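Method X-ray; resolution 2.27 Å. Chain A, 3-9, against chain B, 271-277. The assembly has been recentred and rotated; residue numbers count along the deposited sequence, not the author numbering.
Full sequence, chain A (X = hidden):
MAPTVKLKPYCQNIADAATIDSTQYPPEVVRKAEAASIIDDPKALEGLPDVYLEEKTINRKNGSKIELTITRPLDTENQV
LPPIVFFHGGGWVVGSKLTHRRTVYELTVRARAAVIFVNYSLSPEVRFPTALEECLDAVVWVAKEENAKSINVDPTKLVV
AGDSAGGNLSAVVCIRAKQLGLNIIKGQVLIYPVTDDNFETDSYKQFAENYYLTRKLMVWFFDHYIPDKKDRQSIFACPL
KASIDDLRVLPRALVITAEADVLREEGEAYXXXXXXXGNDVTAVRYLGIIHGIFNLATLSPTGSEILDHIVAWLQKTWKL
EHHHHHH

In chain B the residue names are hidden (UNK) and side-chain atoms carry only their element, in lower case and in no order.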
# COMPACT_ATOMS: atom_id res chain seq x y z
N PRO A 3 -0.20 20.13 6.27
CA PRO A 3 -0.01 20.30 4.82
C PRO A 3 -1.32 20.45 4.05
O PRO A 3 -2.35 19.91 4.46
CB PRO A 3 0.72 19.02 4.40
CG PRO A 3 0.33 18.00 5.43
CD PRO A 3 0.21 18.78 6.72
N THR A 4 -1.30 21.21 2.96
CA THR A 4 -2.49 21.37 2.14
C THR A 4 -2.59 20.17 1.19
O THR A 4 -1.59 19.74 0.58
CB THR A 4 -2.47 22.70 1.35
OG1 THR A 4 -2.18 22.45 -0.04
CG2 THR A 4 -1.44 23.65 1.92
N VAL A 5 -3.79 19.62 1.09
CA VAL A 5 -4.02 18.41 0.32
C VAL A 5 -3.84 18.68 -1.17
O VAL A 5 -4.39 19.65 -1.70
CB VAL A 5 -5.43 17.83 0.58
CG1 VAL A 5 -5.76 16.70 -0.41
CG2 VAL A 5 -5.53 17.34 2.03
N LYS A 6 -3.05 17.85 -1.83
CA LYS A 6 -2.95 17.92 -3.27
C LYS A 6 -3.64 16.67 -3.80
O LYS A 6 -3.14 15.55 -3.60
CB LYS A 6 -1.49 18.00 -3.75
CG LYS A 6 -0.71 19.26 -3.28
CD LYS A 6 -1.23 20.55 -3.91
CE LYS A 6 -0.39 21.77 -3.48
NZ LYS A 6 -1.04 23.07 -3.86
N LEU A 7 -4.79 16.84 -4.43
CA LEU A 7 -5.50 15.71 -5.00
C LEU A 7 -4.88 15.36 -6.34
O LEU A 7 -4.33 16.22 -7.03
CB LEU A 7 -6.98 16.02 -5.20
CG LEU A 7 -7.75 16.23 -3.90
CD1 LEU A 7 -9.21 16.55 -4.24
CD2 LEU A 7 -7.62 15.03 -2.99
N LYS A 8 -4.98 14.08 -6.70
CA LYS A 8 -4.66 13.65 -8.05
C LYS A 8 -5.77 14.13 -8.99
O LYS A 8 -6.92 14.29 -8.57
CB LYS A 8 -4.50 12.12 -8.10
CG LYS A 8 -3.51 11.62 -7.04
CD LYS A 8 -2.82 10.34 -7.45
CE LYS A 8 -1.87 9.89 -6.35
NZ LYS A 8 -1.71 8.40 -6.25
N PRO A 9 -5.42 14.37 -10.26
CA PRO A 9 -6.33 14.87 -11.31
C PRO A 9 -7.72 14.20 -11.35
O PRO A 9 -8.73 14.90 -11.34
CB PRO A 9 -5.55 14.60 -12.61
CG PRO A 9 -4.10 14.24 -12.16
CD PRO A 9 -4.01 14.47 -10.69
N UNK B 271 6.27 13.58 -2.47
CA UNK B 271 5.22 12.92 -3.29
C UNK B 271 4.18 13.92 -3.81
O UNK B 271 3.78 13.87 -4.98
c UNK B 271 4.53 11.83 -2.49
N UNK B 272 3.72 14.83 -2.95
CA UNK B 272 2.82 15.88 -3.42
C UNK B 272 3.40 16.72 -4.55
O UNK B 272 2.70 17.00 -5.53
n UNK B 272 0.23 15.47 2.87
n UNK B 272 2.10 16.56 2.11
c UNK B 272 2.42 16.79 -2.27
c UNK B 272 0.85 17.16 -0.32
c UNK B 272 1.50 16.15 -1.27
n UNK B 272 0.22 16.44 0.79
c UNK B 272 0.85 16.15 1.92
N UNK B 273 4.65 17.14 -4.42
CA UNK B 273 5.30 17.86 -5.53
C UNK B 273 5.33 17.03 -6.81
O UNK B 273 5.06 17.53 -7.89
c UNK B 273 8.17 20.22 -4.36
c UNK B 273 6.80 19.51 -4.24
n UNK B 273 9.53 22.20 -3.59
c UNK B 273 8.24 21.45 -3.44
c UNK B 273 6.73 18.28 -5.16
N UNK B 274 5.66 15.75 -6.69
CA UNK B 274 5.66 14.89 -7.87
C UNK B 274 4.26 14.79 -8.49
O UNK B 274 4.12 14.70 -9.71
c UNK B 274 7.93 11.92 -6.69
c UNK B 274 6.18 13.49 -7.53
c UNK B 274 8.56 13.72 -8.29
c UNK B 274 7.65 13.35 -7.12
N UNK B 275 3.22 14.80 -7.66
CA UNK B 275 1.85 14.82 -8.17
C UNK B 275 1.50 16.13 -8.87
O UNK B 275 0.88 16.12 -9.93
c UNK B 275 0.85 14.54 -7.03
c UNK B 275 0.29 12.81 -5.26
c UNK B 275 1.02 13.10 -6.55
c UNK B 275 -0.60 14.79 -7.49
N UNK B 276 1.88 17.24 -8.26
CA UNK B 276 1.74 18.58 -8.84
C UNK B 276 2.37 18.67 -10.23
O UNK B 276 1.83 19.29 -11.15
c UNK B 276 1.57 20.15 -6.76
o UNK B 276 2.31 22.43 -6.50
c UNK B 276 2.41 19.62 -7.94
c UNK B 276 2.28 21.28 -6.00
o UNK B 276 2.83 21.01 -4.91
N UNK B 277 3.53 18.01 -10.38
CA UNK B 277 4.29 18.04 -11.63
C UNK B 277 3.73 17.11 -12.72
O UNK B 277 4.31 17.00 -13.81
c UNK B 277 5.75 17.68 -11.34
O HOH W 1 -1.84 15.39 -1.03

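Chain A runs through residues 3-9 without regular secondary structure up to A:Lys8, the N-cap residue, and lies along a helix of chain B that begins earlier in the chain and runs through position 276.

Position 271 carries a single side-chain carbon, its CB, which comes no nearer to the chain A stretch than 7.7 Å, from CE of A:Lys8. One carbon is a CB alone, and the residue is B:Ala271.

At position 272 three carbons lead to a nitrogen, followed by a carbon bearing two more nitrogens. CB points toward the chain A stretch, and the third carbon lies 3.7 Å from the backbone O of A:Thr4 and 4.0 Å from CG of A:Lys6. The guanidinium identifies B:Arg272, whose extended chain reaches along residues 3-6. CB of A:Pro3 sits over one face of the guanidinium, while N of A:Lys6 approaches its edge. Water 1 joins the two chains, accepting hydrogen bonds from B:Arg272 NE and from A:Lys6 N, each at 2.9 Å.

Position 273 has four carbons in a row ending in a nitrogen; its CB points away from the chain A stretch, and it makes no contact with it. The pattern is that of lysine, B:Lys273, whose NZ is hydrogen-bonded elsewhere in the structure.

Position 274 shows four carbons forked at the second, buried but out of reach of the stretch. The fork defines B:Leu274.

The four carbons at position 275 fork at the first, and one arm is two carbons long. CB points toward the chain A stretch; the end of the long arm lies 3.8 Å from CE of A:Lys8, and the one-carbon arm 4.0 Å from the backbone O of A:Leu7. That beta-branching fits isoleucine, and B:Ile275 thus packs against both the aliphatic part of a lysine and the main chain.

At position 276 three carbons precede two oxygens on the third. CB points sideways, but the end of the side chain comes nearer, bringing one oxygen to 3.6 Å from CE of A:Lys6. The carboxylate is that of B:Glu276. The charges are close without forming a salt bridge, NZ of A:Lys6 being 4.3 Å from OE2 of B:Glu276.

Position 277 again has one carbon, out of reach of the chain A stretch: B:Ala277, just past the helix.

The contact follows helical periodicity. B:Arg272, B:Ile275 and B:Glu276 lie at spacings of three and four residues, and they alone among the seven touch the chain A stretch. No direct hydrogen bond crosses between the stretches, which together bury 391 Å². The direct contacts are van der Waals packing by these three side chains, supplemented by the water bridging B:Arg272 NE and A:Lys6 N and by the loose charge pairing of A:Lys6 with B:Glu276.

Chain B 271-277: ARKLIEA
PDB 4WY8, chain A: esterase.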